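Local coordinates for peptidoglycan-recognition protein-LC isoform LCa (Drosophila melanogaster, PDB 2F2L) that joins isoform LCx and tracheal cytotoxin in a heterodimeric peptidoglycan-recognition complex and, as part of the whole receptor, activates the imd/Relish immune pathway, at the interface of chains A and B. Numbering follows the deposited sequence. Chains: chain A, Peptidoglycan-recognition protein-LC isoform LCa; chain B, Peptidoglycan recognition protein-LC isoform LCx.

The interface of chains A and B. Residues chain A 9, 41, 44-45, 48; chain B 54, 57-58.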
loop_
_atom_site.group_PDB
_atom_site.type_symbol
_atom_site.label_atom_id
_atom_site.label_comp_id
_atom_site.label_asym_id
_atom_site.label_seq_id
_atom_site.Cartn_x
_atom_site.Cartn_y
_atom_site.Cartn_z
ATOM N N LEU A 9 2.561 -3.289 -1.047
ATOM C CA LEU A 9 1.176 -3.332 -0.598
ATOM C C LEU A 9 0.284 -2.418 -1.433
ATOM O O LEU A 9 -0.725 -1.924 -0.963
ATOM C CB LEU A 9 1.117 -2.988 0.900
ATOM C CG LEU A 9 0.150 -3.670 1.848
ATOM C CD1 LEU A 9 0.125 -5.182 1.632
ATOM C CD2 LEU A 9 0.532 -3.338 3.286
ATOM N N ALA A 41 12.253 -1.117 4.008
ATOM C CA ALA A 41 11.064 -1.085 4.866
ATOM C C ALA A 41 10.459 0.323 4.997
ATOM O O ALA A 41 9.230 0.492 4.997
ATOM C CB ALA A 41 11.390 -1.660 6.249
ATOM N N VAL A 44 9.114 1.501 1.458
ATOM C CA VAL A 44 7.813 0.894 1.257
ATOM C C VAL A 44 6.715 1.708 1.965
ATOM O O VAL A 44 5.670 1.948 1.382
ATOM C CB VAL A 44 7.793 -0.600 1.700
ATOM C CG1 VAL A 44 6.366 -1.094 1.994
ATOM C CG2 VAL A 44 8.444 -1.485 0.623
ATOM N N LEU A 45 6.970 2.118 3.208
ATOM C CA LEU A 45 6.058 2.997 3.950
ATOM C C LEU A 45 5.810 4.284 3.186
ATOM O O LEU A 45 4.658 4.724 3.018
ATOM C CB LEU A 45 6.634 3.334 5.332
ATOM C CG LEU A 45 5.726 4.120 6.285
ATOM C CD1 LEU A 45 4.441 3.355 6.552
ATOM C CD2 LEU A 45 6.456 4.404 7.583
ATOM N N ARG A 48 3.695 3.525 -0.175
ATOM C CA ARG A 48 2.318 3.103 0.090
ATOM C C ARG A 48 1.493 4.283 0.602
ATOM O O ARG A 48 0.354 4.478 0.164
ATOM C CB ARG A 48 2.239 1.912 1.083
ATOM C CG ARG A 48 0.803 1.326 1.269
ATOM C CD ARG A 48 0.134 1.114 -0.100
ATOM N NE ARG A 48 -1.275 0.704 -0.077
ATOM C CZ ARG A 48 -2.296 1.547 -0.149
ATOM N NH1 ARG A 48 -2.102 2.835 -0.183
ATOM N NH2 ARG A 48 -3.532 1.098 -0.132
ATOM N N PHE B 54 4.981 -5.099 6.524
ATOM C CA PHE B 54 4.531 -3.708 6.623
ATOM C C PHE B 54 4.301 -3.270 8.081
ATOM O O PHE B 54 4.705 -2.183 8.508
ATOM C CB PHE B 54 3.245 -3.539 5.806
ATOM C CG PHE B 54 2.910 -2.123 5.491
ATOM C CD1 PHE B 54 3.683 -1.399 4.602
ATOM C CD2 PHE B 54 1.808 -1.516 6.062
ATOM C CE1 PHE B 54 3.376 -0.081 4.310
ATOM C CE2 PHE B 54 1.499 -0.204 5.772
ATOM C CZ PHE B 54 2.285 0.517 4.910
ATOM N N ASP B 57 8.030 -4.216 10.129
ATOM C CA ASP B 57 9.255 -3.599 9.612
ATOM C C ASP B 57 9.036 -2.136 9.251
ATOM O O ASP B 57 9.808 -1.280 9.667
ATOM C CB ASP B 57 9.808 -4.382 8.409
ATOM C CG ASP B 57 10.012 -5.861 8.716
ATOM O OD1 ASP B 57 10.340 -6.193 9.873
ATOM O OD2 ASP B 57 9.865 -6.705 7.804
ATOM N N SER B 58 7.995 -1.840 8.481
ATOM C CA SER B 58 7.756 -0.470 8.042
ATOM C C SER B 58 7.175 0.414 9.166
ATOM O O SER B 58 7.607 1.542 9.345
ATOM C CB SER B 58 6.872 -0.451 6.793
ATOM O OG SER B 58 7.411 -1.254 5.751
#
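Where the two PGRP ectodomains meet, the C-terminal turn of helix 41-58 of LCx comes up against the N-terminal half of helix 40-57 of LCa and the loop residue A:Leu9. B:Phe54 carries the apolar part of the contact. Its ring carbon CG lies anti to the backbone N (chi1 -163°), which carries the ring away from its own helix, toward A:Leu9 and helix 40-57. Over one face sits the A:Leu9 methyl CD2, 3.8 Å from the ring centroid in a CH-pi contact and displaced toward the rim, near CG and CD2. A:Val44 CG1 instead meets the ring edge in its plane, 3.8 Å from B:Phe54 CD1. At the far end of the ring, the A:Leu45 methyl CD1 approaches B:Phe54 CZ at 3.9 Å, and the aliphatic CB and CG of A:Arg48 lie across from CE1 and CZ. The same arginine also holds A:Leu9, whose methyl covers the ring: its NE donates to A:Leu9 O (2.8 Å) from above the carbonyl plane, tying the loop to the helix. One turn along LCx, the B:Ser58 hydroxyl OG donates to the backbone A:Ala41 O at 2.6 Å, tilted 21° from the carbonyl plane. This oxygen belongs to the first turn of the LCa helix. Beside this bond A:Ala41 CB packs on B:Asp57 CB at 3.8 Å, while A:Leu45 CD2 rests near the B:Ser58 backbone O. The patch thus joins an aromatic contact and a polar helix-to-helix link. A:Leu9 and A:Arg48 also contact tracheal cytotoxin, so this patch probably links direct LCa–LCx pairing to the surface on which LCa meets the LCx-bound toxin.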